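Local atomic coordinates of putative uncharacterized protein tcp24 (Actinoplanes teichomyceticus, PDB entry 4Q38), a protein that transfers long aliphatic acyl chains from acyl-coenzyme A to the amino sugar of teicoplanin, a glycopeptide antibiotic, as an N-acyltransferase. Residues Gly42-Ala45 and Glu46-Leu50; Phe125-Tyr128 and Val129-Thr133; Arg144-Pro147 and Asp148-Trp152; Arg232-Asp236 and Arg237-Glu241. All blocks are in the same frame, centred on the assembly; numbering follows the deposited sequence.

Contact 1 (Gly42-Ala45 and Glu46-Leu50); sequences GPPA and EPVRL
The ring of P44 fills the inside of a bend in the chain, where it meets V48 and the backbone of E46. P44 CG lies 3.3 Å from the carbonyl oxygen E46 O and 3.8 Å from V48 CG2, and the two side chains slant across each other. V48 has CG1 anti to its backbone N (chi1 161°), which leaves CG2 beside that nitrogen and turned back to the proline. P43 and P44 run in an extended, polyproline-like conformation. A45 breaks it with helical backbone angles, swinging the chain round, and P47 extends again on the far side. A45, E46 and P47 lie toward solvent. There the ring of P47 still touches the preceding backbone, CD 3.4 Å from the carbonyl oxygen A45 O, but the side chain of E46, bent at its second torsion, leads away from the turn beyond its CB. With prolines at three of these positions, the backbone has few N-H groups to offer, and the bend is probably shaped largely by packing and ring constraint. This loop joins helices 32-41 and 53-62. P44 and V48 both press on H94 of helix 84-98, while V48 also reaches A132 of helix 125-143.

Contact 2 (Phe125-Tyr128 and Val129-Thr133); sequences FHVY and VFLAT
V129 CG2 packs against the ring of F125, 3.6 Å from CE2, one turn apart on the alpha-helix 125-143. The same methyl is 4.0 Å from H126 ND1, so the isopropyl group touches both aromatic residues. A first torsion of 176° at V129 turns CG2 toward the preceding turn. The two rings also meet each other: F125 CD2 stands 3.4 Å above the centre of the imidazole plane. Further round the helix the packing is lighter, with L131 CD1 reaching V127 CG1 at 4.3 Å and the ring of Y128 at a similar distance. Regular i to i+4 backbone bonds hold these turns together, from V129 N to F125 O through to A132 N to Y128 O; among them L131 N to V127 O is the shortest, at 2.8 Å. All the touching residues are buried, and the helix lies among helices 84-98, 157-169 and 177-184 of the N-terminal domain. The polar ends of the rings therefore find partners in the protein: H126 NE2 bonds to P112 O, and Y128 OH to I73 O. At the other end of the segment T133 OG1, which is also hydrogen-bonded to H94 ND1, turns back on its own helix and donates to V129 O over 2.6 Å.

Contact 3 (Arg144-Pro147 and Asp148-Trp152); sequences RGIP and DEVGW
I146 and P147 meet V150 and G151 across the turn by which the chain leaves one helix and enters the next. Ahead of them, R144 heads for the end of helix 221-238. G145 then takes a positive phi of 74° and closes helix 125-143 in a Schellman motif. Next comes I146, whose CG2 lies 4.0 Å from V150 CG1, the two side chains crossing at about a right angle. That methyl is the branch anti to the backbone N of I146. The carbonyl oxygen of I146 receives a water at 2.6 Å, and the same water donates to D148 OD1 at 2.8 Å, bridging the loop to the first turn. D148 OD1 has a second partner in a salt bridge with R138, which ties this helix start to helix 125-143. The residues form a short link between helices 125-143 and 148-155, with P147 at the N-cap position of the second. P147 O is approached by two N-H groups: G151 N binds it straight, at 3.1 Å and 170°, whereas the bond from V150 N is weak and bent. P147 CB touches V150 CG2 at 4.2 Å. Beyond the loop, the side chain of V150 continues onto F234 of helix 221-238 and L191 of strand 188-191.

Contact 4 (Arg232-Asp236 and Arg237-Glu241); sequences RPFFD and RHFPE. With SO4 (sulfate ion), chain C.
F234 O accepts the backbone N-H of H238 at 3.0 Å (158°), and H238 CD2 leans in beside the same oxygen at 3.3 Å. The imidazole then carries on over the phenyl ring: its edge points at the face of F234 in a T-shaped pair, ring centres 4.9 Å apart and planes at 64°. H238 CD2 does the touching, 3.5 Å from F234 CE1 and offset toward the rim. The first torsion of F234, -177°, carries its ring to the later turn. One residue on, F235 and F239 pack obliquely, CD1 to CD1 at 3.7 Å. This is the C-terminal end of helix 221-238, the helix of a beta-alpha-beta crossover between strands 206-211 and 246-251 in the GNAT-like domain. F235 lies against the sheet, on F196 and L198, about 7 Å from the side chain of S197, which binds N-acetyl-D-glucosamine in another crystal structure of the protein. At the helix end P240, a proline with no N-H to give, sets its CB 3.3 Å from D236 O. R237 N bonds to P233 O, and the exposed side chain of R237 makes a weak bond of 3.2 Å from NH2 to O2 of a sulfate, probably from the crystallisation liquor.

How the contacts relate
Along the chain the four contacts come in series, and they pair off in space. Contacts 1 and 2, with centres 12 Å apart, touch where L50 CD2 packs 3.4 Å from Y128 O, laying the 42-50 loop on helix 125-143. That helix leads on to contact 3, the turn into helix 148-155, centred about 20 Å from contact 2. Contacts 3 and 4 then meet across the two domains, their centres 13 Å apart. R144 NH1 forms a salt bridge with E241 OE2 at 2.9 Å and probably a hydrogen bond with H238 O. These bonds are among the links between the N-terminal helices and the GNAT-like part. Contacts 1 and 4 lie farthest apart, about 31 Å between centres.

Contact 1 (Gly42-Ala45 and Glu46-Leu50)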
loop_
_atom_site.group_PDB
_atom_site.type_symbol
_atom_site.label_atom_id
_atom_site.label_comp_id
_atom_site.label_asym_id
_atom_site.label_seq_id
_atom_site.Cartn_x
_atom_site.Cartn_y
_atom_site.Cartn_z
ATOM N N GLY A 42 9.360 -17.077 15.600
ATOM C CA GLY A 42 8.342 -17.944 16.196
ATOM C C GLY A 42 6.927 -17.390 16.131
ATOM O O GLY A 42 6.708 -16.294 15.600
ATOM N N PRO A 43 5.951 -18.148 16.671
ATOM C CA PRO A 43 4.548 -17.742 16.729
ATOM C C PRO A 43 4.329 -16.512 17.612
ATOM O O PRO A 43 5.156 -16.234 18.484
ATOM C CB PRO A 43 3.850 -18.972 17.336
ATOM C CG PRO A 43 4.922 -19.687 18.086
ATOM C CD PRO A 43 6.155 -19.489 17.254
ATOM N N PRO A 44 3.228 -15.766 17.383
ATOM C CA PRO A 44 2.930 -14.590 18.204
ATOM C C PRO A 44 2.485 -14.982 19.616
ATOM O O PRO A 44 2.012 -16.101 19.822
ATOM C CB PRO A 44 1.761 -13.943 17.461
ATOM C CG PRO A 44 1.084 -15.089 16.779
ATOM C CD PRO A 44 2.207 -15.970 16.335
ATOM N N ALA A 45 2.635 -14.063 20.569
ATOM C CA ALA A 45 2.207 -14.293 21.946
ATOM C C ALA A 45 0.690 -14.456 22.005
ATOM O O ALA A 45 0.182 -15.396 22.616
ATOM C CB ALA A 45 2.672 -13.160 22.850
ATOM N N GLU A 46 -0.024 -13.534 21.363
ATOM C CA GLU A 46 -1.459 -13.674 21.157
ATOM C C GLU A 46 -1.669 -14.553 19.923
ATOM O O GLU A 46 -1.286 -14.158 18.815
ATOM C CB GLU A 46 -2.114 -12.303 20.963
ATOM C CG GLU A 46 -3.633 -12.330 20.825
ATOM C CD GLU A 46 -4.351 -12.640 22.132
ATOM O OE1 GLU A 46 -5.438 -13.259 22.082
ATOM O OE2 GLU A 46 -3.840 -12.263 23.211
ATOM N N PRO A 47 -2.269 -15.750 20.108
ATOM C CA PRO A 47 -2.496 -16.673 18.992
ATOM C C PRO A 47 -3.218 -15.983 17.835
ATOM O O PRO A 47 -4.075 -15.124 18.065
ATOM C CB PRO A 47 -3.401 -17.750 19.604
ATOM C CG PRO A 47 -3.099 -17.710 21.061
ATOM C CD PRO A 47 -2.848 -16.262 21.366
ATOM N N VAL A 48 -2.852 -16.342 16.611
ATOM C CA VAL A 48 -3.503 -15.796 15.421
ATOM C C VAL A 48 -4.938 -16.301 15.320
ATOM O O VAL A 48 -5.187 -17.505 15.371
ATOM C CB VAL A 48 -2.712 -16.138 14.144
ATOM C CG1 VAL A 48 -3.578 -15.990 12.902
ATOM C CG2 VAL A 48 -1.486 -15.249 14.046
ATOM N N ARG A 49 -5.876 -15.365 15.200
ATOM C CA ARG A 49 -7.282 -15.691 15.039
ATOM C C ARG A 49 -7.812 -15.081 13.741
ATOM O O ARG A 49 -7.680 -13.876 13.518
ATOM C CB ARG A 49 -8.081 -15.171 16.238
ATOM C CG ARG A 49 -9.530 -15.624 16.277
ATOM C CD ARG A 49 -10.255 -15.046 17.486
ATOM N NE ARG A 49 -11.711 -15.117 17.347
ATOM C CZ ARG A 49 -12.460 -14.219 16.710
ATOM N NH1 ARG A 49 -11.908 -13.161 16.132
ATOM N NH2 ARG A 49 -13.773 -14.380 16.645
ATOM N N LEU A 50 -8.391 -15.910 12.877
ATOM C CA LEU A 50 -9.139 -15.379 11.747
ATOM C C LEU A 50 -10.617 -15.302 12.087
ATOM O O LEU A 50 -11.193 -16.273 12.590
ATOM C CB LEU A 50 -8.929 -16.204 10.474
ATOM C CG LEU A 50 -7.540 -16.257 9.832
ATOM C CD1 LEU A 50 -7.583 -17.171 8.613
ATOM C CD2 LEU A 50 -7.002 -14.874 9.463
#

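Contact 2 (Phe125-Tyr128 and Val129-Thr133)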
loop_
_atom_site.group_PDB
_atom_site.type_symbol
_atom_site.label_atom_id
_atom_site.label_comp_id
_atom_site.label_asym_id
_atom_site.label_seq_id
_atom_site.Cartn_x
_atom_site.Cartn_y
_atom_site.Cartn_z
ATOM N N PHE A 125 -3.687 -14.934 0.772
ATOM C CA PHE A 125 -2.855 -15.077 1.974
ATOM C C PHE A 125 -2.708 -13.778 2.773
ATOM O O PHE A 125 -2.924 -13.746 3.975
ATOM C CB PHE A 125 -1.469 -15.644 1.631
ATOM C CG PHE A 125 -0.560 -15.788 2.826
ATOM C CD1 PHE A 125 -0.707 -16.865 3.709
ATOM C CD2 PHE A 125 0.433 -14.844 3.083
ATOM C CE1 PHE A 125 0.119 -16.989 4.821
ATOM C CE2 PHE A 125 1.265 -14.965 4.191
ATOM C CZ PHE A 125 1.111 -16.045 5.059
ATOM N N HIS A 126 -2.324 -12.711 2.094
ATOM C CA HIS A 126 -2.037 -11.444 2.772
ATOM C C HIS A 126 -3.263 -10.694 3.191
ATOM O O HIS A 126 -3.203 -9.799 4.039
ATOM C CB HIS A 126 -1.109 -10.610 1.900
ATOM C CG HIS A 126 0.254 -11.225 1.771
ATOM N ND1 HIS A 126 1.105 -11.304 2.813
ATOM C CD2 HIS A 126 0.884 -11.849 0.696
ATOM C CE1 HIS A 126 2.232 -11.937 2.421
ATOM N NE2 HIS A 126 2.100 -12.262 1.128
ATOM N N VAL A 127 -4.405 -11.053 2.619
ATOM C CA VAL A 127 -5.675 -10.589 3.176
ATOM C C VAL A 127 -5.899 -11.214 4.563
ATOM O O VAL A 127 -6.336 -10.523 5.508
ATOM C CB VAL A 127 -6.855 -10.904 2.233
ATOM C CG1 VAL A 127 -8.177 -10.467 2.856
ATOM C CG2 VAL A 127 -6.650 -10.224 0.889
ATOM N N TYR A 128 -5.598 -12.513 4.695
ATOM C CA TYR A 128 -5.717 -13.188 6.006
ATOM C C TYR A 128 -4.736 -12.596 7.015
ATOM O O TYR A 128 -5.082 -12.401 8.178
ATOM C CB TYR A 128 -5.525 -14.713 5.890
ATOM C CG TYR A 128 -6.529 -15.344 4.957
ATOM C CD1 TYR A 128 -7.901 -15.232 5.202
ATOM C CD2 TYR A 128 -6.115 -16.004 3.810
ATOM C CE1 TYR A 128 -8.829 -15.774 4.331
ATOM C CE2 TYR A 128 -7.035 -16.552 2.925
ATOM C CZ TYR A 128 -8.385 -16.431 3.196
ATOM O OH TYR A 128 -9.303 -16.960 2.331
ATOM N N VAL A 129 -3.516 -12.314 6.558
ATOM C CA VAL A 129 -2.552 -11.578 7.382
ATOM C C VAL A 129 -3.170 -10.274 7.869
ATOM O O VAL A 129 -3.117 -9.979 9.066
ATOM C CB VAL A 129 -1.236 -11.263 6.638
ATOM C CG1 VAL A 129 -0.325 -10.407 7.519
ATOM C CG2 VAL A 129 -0.503 -12.538 6.265
ATOM N N PHE A 130 -3.766 -9.511 6.944
ATOM C CA PHE A 130 -4.348 -8.215 7.282
ATOM C C PHE A 130 -5.472 -8.395 8.315
ATOM O O PHE A 130 -5.480 -7.724 9.347
ATOM C CB PHE A 130 -4.875 -7.515 6.014
ATOM C CG PHE A 130 -5.168 -6.039 6.185
ATOM C CD1 PHE A 130 -6.302 -5.600 6.875
ATOM C CD2 PHE A 130 -4.329 -5.083 5.606
ATOM C CE1 PHE A 130 -6.576 -4.241 7.009
ATOM C CE2 PHE A 130 -4.595 -3.727 5.740
ATOM C CZ PHE A 130 -5.722 -3.303 6.432
ATOM N N LEU A 131 -6.404 -9.312 8.032
ATOM C CA LEU A 131 -7.528 -9.596 8.941
ATOM C C LEU A 131 -7.054 -10.008 10.340
ATOM O O LEU A 131 -7.611 -9.577 11.347
ATOM C CB LEU A 131 -8.433 -10.700 8.363
ATOM C CG LEU A 131 -9.172 -10.383 7.058
ATOM C CD1 LEU A 131 -9.971 -11.573 6.548
ATOM C CD2 LEU A 131 -10.064 -9.159 7.214
ATOM N N ALA A 132 -6.031 -10.850 10.392
ATOM C CA ALA A 132 -5.514 -11.344 11.661
ATOM C C ALA A 132 -4.832 -10.228 12.460
ATOM O O ALA A 132 -4.692 -10.327 13.684
ATOM C CB ALA A 132 -4.553 -12.492 11.421
ATOM N N THR A 133 -4.425 -9.169 11.761
ATOM C CA THR A 133 -3.620 -8.100 12.363
ATOM C C THR A 133 -4.470 -6.879 12.717
ATOM O O THR A 133 -4.014 -5.992 13.443
ATOM C CB THR A 133 -2.440 -7.726 11.433
ATOM O OG1 THR A 133 -1.747 -8.920 11.053
ATOM C CG2 THR A 133 -1.457 -6.763 12.103
#

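Contact 3 (Arg144-Pro147 and Asp148-Trp152)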
loop_
_atom_site.group_PDB
_atom_site.type_symbol
_atom_site.label_atom_id
_atom_site.label_comp_id
_atom_site.label_asym_id
_atom_site.label_seq_id
_atom_site.Cartn_x
_atom_site.Cartn_y
_atom_site.Cartn_z
ATOM N N ARG A 144 -2.959 5.360 20.984
ATOM C CA ARG A 144 -2.517 6.650 20.460
ATOM C C ARG A 144 -3.633 7.707 20.441
ATOM O O ARG A 144 -3.408 8.854 20.065
ATOM C CB ARG A 144 -1.907 6.459 19.055
ATOM C CG ARG A 144 -0.524 5.793 19.074
ATOM C CD ARG A 144 0.497 6.793 19.602
ATOM N NE ARG A 144 1.831 6.250 19.829
ATOM C CZ ARG A 144 2.933 6.997 19.898
ATOM N NH1 ARG A 144 2.863 8.323 19.743
ATOM N NH2 ARG A 144 4.113 6.423 20.108
ATOM N N GLY A 145 -4.842 7.317 20.832
ATOM C CA GLY A 145 -5.962 8.253 20.867
ATOM C C GLY A 145 -6.513 8.616 19.499
ATOM O O GLY A 145 -7.215 9.619 19.364
ATOM N N ILE A 146 -6.198 7.804 18.488
ATOM C CA ILE A 146 -6.663 8.024 17.112
ATOM C C ILE A 146 -8.187 7.832 17.066
ATOM O O ILE A 146 -8.681 6.805 17.524
ATOM C CB ILE A 146 -6.031 7.006 16.128
ATOM C CG1 ILE A 146 -4.507 6.870 16.332
ATOM C CG2 ILE A 146 -6.412 7.314 14.680
ATOM C CD1 ILE A 146 -3.686 8.051 15.890
ATOM N N PRO A 147 -8.935 8.801 16.505
ATOM C CA PRO A 147 -10.384 8.586 16.359
ATOM C C PRO A 147 -10.708 7.332 15.546
ATOM O O PRO A 147 -10.008 7.013 14.568
ATOM C CB PRO A 147 -10.849 9.827 15.591
ATOM C CG PRO A 147 -9.819 10.866 15.871
ATOM C CD PRO A 147 -8.520 10.111 15.976
ATOM N N ASP A 148 -11.762 6.630 15.950
ATOM C CA ASP A 148 -12.176 5.397 15.282
ATOM C C ASP A 148 -12.405 5.584 13.787
ATOM O O ASP A 148 -12.053 4.710 13.000
ATOM C CB ASP A 148 -13.446 4.827 15.914
ATOM C CG ASP A 148 -13.213 4.249 17.295
ATOM O OD1 ASP A 148 -12.065 3.867 17.627
ATOM O OD2 ASP A 148 -14.203 4.161 18.055
ATOM N N GLU A 149 -12.996 6.712 13.400
ATOM C CA GLU A 149 -13.314 6.955 11.988
ATOM C C GLU A 149 -12.042 7.071 11.145
ATOM O O GLU A 149 -12.025 6.654 9.986
ATOM C CB GLU A 149 -14.197 8.198 11.802
ATOM C CG GLU A 149 -13.506 9.524 12.109
ATOM C CD GLU A 149 -14.473 10.678 12.273
ATOM O OE1 GLU A 149 -14.706 11.117 13.429
ATOM O OE2 GLU A 149 -15.002 11.146 11.238
ATOM N N VAL A 150 -10.988 7.633 11.738
ATOM C CA VAL A 150 -9.704 7.788 11.045
ATOM C C VAL A 150 -9.046 6.415 10.915
ATOM O O VAL A 150 -8.545 6.065 9.847
ATOM C CB VAL A 150 -8.769 8.798 11.760
ATOM C CG1 VAL A 150 -7.388 8.805 11.124
ATOM C CG2 VAL A 150 -9.375 10.196 11.727
ATOM N N GLY A 151 -9.064 5.646 12.002
ATOM C CA GLY A 151 -8.521 4.288 12.008
ATOM C C GLY A 151 -9.151 3.427 10.923
ATOM O O GLY A 151 -8.445 2.794 10.137
ATOM N N TRP A 152 -10.487 3.408 10.879
ATOM C CA TRP A 152 -11.197 2.642 9.852
ATOM C C TRP A 152 -10.966 3.171 8.457
ATOM O O TRP A 152 -10.667 2.398 7.552
ATOM C CB TRP A 152 -12.693 2.525 10.182
ATOM C CG TRP A 152 -12.929 1.569 11.329
ATOM C CD1 TRP A 152 -13.466 1.859 12.584
ATOM C CD2 TRP A 152 -12.603 0.135 11.379
ATOM N NE1 TRP A 152 -13.511 0.734 13.375
ATOM C CE2 TRP A 152 -13.003 -0.333 12.719
ATOM C CE3 TRP A 152 -12.052 -0.782 10.476
ATOM C CZ2 TRP A 152 -12.849 -1.659 13.116
ATOM C CZ3 TRP A 152 -11.894 -2.116 10.893
ATOM C CH2 TRP A 152 -12.287 -2.543 12.179
HETATM O O HOH W 1 -9.334 4.253 17.243
#

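Contact 4 (Arg232-Asp236 and Arg237-Glu241)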
loop_
_atom_site.group_PDB
_atom_site.type_symbol
_atom_site.label_atom_id
_atom_site.label_comp_id
_atom_site.label_asym_id
_atom_site.label_seq_id
_atom_site.Cartn_x
_atom_site.Cartn_y
_atom_site.Cartn_z
ATOM N N ARG A 232 -0.540 18.379 10.331
ATOM C CA ARG A 232 0.191 18.775 11.529
ATOM C C ARG A 232 -0.625 18.610 12.823
ATOM O O ARG A 232 -0.118 18.043 13.797
ATOM C CB ARG A 232 0.784 20.180 11.385
ATOM C CG ARG A 232 2.201 20.283 11.919
ATOM C CD ARG A 232 2.992 21.371 11.213
ATOM N NE ARG A 232 2.338 22.674 11.327
ATOM C CZ ARG A 232 2.729 23.655 12.137
ATOM N NH1 ARG A 232 3.792 23.506 12.922
ATOM N NH2 ARG A 232 2.053 24.799 12.151
ATOM N N PRO A 233 -1.896 19.077 12.842
ATOM C CA PRO A 233 -2.685 18.870 14.070
ATOM C C PRO A 233 -2.840 17.391 14.436
ATOM O O PRO A 233 -2.780 17.030 15.619
ATOM C CB PRO A 233 -4.063 19.448 13.717
ATOM C CG PRO A 233 -3.808 20.403 12.610
ATOM C CD PRO A 233 -2.615 19.892 11.847
ATOM N N PHE A 234 -3.047 16.539 13.432
ATOM C CA PHE A 234 -3.206 15.124 13.699
ATOM C C PHE A 234 -1.941 14.530 14.327
ATOM O O PHE A 234 -2.000 13.904 15.381
ATOM C CB PHE A 234 -3.535 14.350 12.421
ATOM C CG PHE A 234 -3.770 12.881 12.658
ATOM C CD1 PHE A 234 -5.000 12.426 13.124
ATOM C CD2 PHE A 234 -2.759 11.957 12.427
ATOM C CE1 PHE A 234 -5.224 11.067 13.343
ATOM C CE2 PHE A 234 -2.966 10.601 12.651
ATOM C CZ PHE A 234 -4.203 10.155 13.102
ATOM N N PHE A 235 -0.805 14.726 13.669
ATOM C CA PHE A 235 0.434 14.116 14.163
ATOM C C PHE A 235 0.990 14.763 15.433
ATOM O O PHE A 235 1.536 14.064 16.302
ATOM C CB PHE A 235 1.460 13.990 13.037
ATOM C CG PHE A 235 1.082 12.942 12.013
ATOM C CD1 PHE A 235 1.385 11.599 12.226
ATOM C CD2 PHE A 235 0.369 13.294 10.866
ATOM C CE1 PHE A 235 1.017 10.625 11.302
ATOM C CE2 PHE A 235 -0.003 12.327 9.934
ATOM C CZ PHE A 235 0.329 10.992 10.150
ATOM N N ASP A 236 0.821 16.077 15.572
ATOM C CA ASP A 236 1.278 16.745 16.789
ATOM C C ASP A 236 0.444 16.322 17.992
ATOM O O ASP A 236 0.968 16.224 19.105
ATOM C CB ASP A 236 1.330 18.265 16.626
ATOM C CG ASP A 236 2.434 18.719 15.690
ATOM O OD1 ASP A 236 3.274 17.900 15.249
ATOM O OD2 ASP A 236 2.473 19.914 15.385
ATOM N N ARG A 237 -0.836 16.015 17.770
ATOM C CA ARG A 237 -1.656 15.444 18.843
ATOM C C ARG A 237 -1.343 13.993 19.206
ATOM O O ARG A 237 -1.226 13.667 20.390
ATOM C CB ARG A 237 -3.167 15.581 18.554
ATOM C CG ARG A 237 -3.700 16.987 18.781
ATOM C CD ARG A 237 -3.731 17.375 20.255
ATOM N NE ARG A 237 -4.876 16.785 20.946
ATOM C CZ ARG A 237 -5.337 17.193 22.128
ATOM N NH1 ARG A 237 -4.755 18.201 22.768
ATOM N NH2 ARG A 237 -6.390 16.593 22.670
ATOM N N HIS A 238 -1.241 13.113 18.210
ATOM C CA HIS A 238 -1.139 11.678 18.506
ATOM C C HIS A 238 0.262 11.122 18.496
ATOM O O HIS A 238 0.523 10.099 19.125
ATOM C CB HIS A 238 -2.053 10.871 17.586
ATOM C CG HIS A 238 -3.485 11.359 17.603
ATOM N ND1 HIS A 238 -4.243 11.332 18.713
ATOM C CD2 HIS A 238 -4.270 11.922 16.603
ATOM C CE1 HIS A 238 -5.462 11.863 18.440
ATOM N NE2 HIS A 238 -5.478 12.217 17.150
ATOM N N PHE A 239 1.157 11.784 17.776
ATOM C CA PHE A 239 2.580 11.398 17.733
ATOM C C PHE A 239 3.405 12.655 18.002
ATOM O O PHE A 239 4.181 13.097 17.134
ATOM C CB PHE A 239 2.939 10.789 16.370
ATOM C CG PHE A 239 2.108 9.589 16.016
ATOM C CD1 PHE A 239 0.878 9.744 15.374
ATOM C CD2 PHE A 239 2.534 8.310 16.352
ATOM C CE1 PHE A 239 0.094 8.633 15.062
ATOM C CE2 PHE A 239 1.757 7.197 16.047
ATOM C CZ PHE A 239 0.543 7.362 15.393
ATOM N N PRO A 240 3.233 13.255 19.195
ATOM C CA PRO A 240 3.876 14.546 19.455
ATOM C C PRO A 240 5.396 14.440 19.402
ATOM O O PRO A 240 6.064 15.435 19.140
ATOM C CB PRO A 240 3.424 14.901 20.883
ATOM C CG PRO A 240 3.028 13.607 21.490
ATOM C CD PRO A 240 2.496 12.762 20.372
ATOM N N GLU A 241 5.924 13.237 19.606
ATOM C CA GLU A 241 7.385 13.034 19.568
ATOM C C GLU A 241 7.959 13.183 18.158
ATOM O O GLU A 241 9.171 13.344 17.996
ATOM C CB GLU A 241 7.757 11.662 20.151
ATOM C CG GLU A 241 7.336 10.467 19.292
ATOM C CD GLU A 241 5.864 10.091 19.451
ATOM O OE1 GLU A 241 5.150 10.727 20.245
ATOM O OE2 GLU A 241 5.420 9.150 18.774
HETATM S S SO4 C . -9.815 16.214 20.012
HETATM O O1 SO4 C . -8.752 16.079 18.979
HETATM O O2 SO4 C . -9.251 16.016 21.368
HETATM O O3 SO4 C . -10.435 17.568 19.937
HETATM O O4 SO4 C . -10.844 15.172 19.783
HETATM O O HOH W 2 4.375 15.300 15.568
#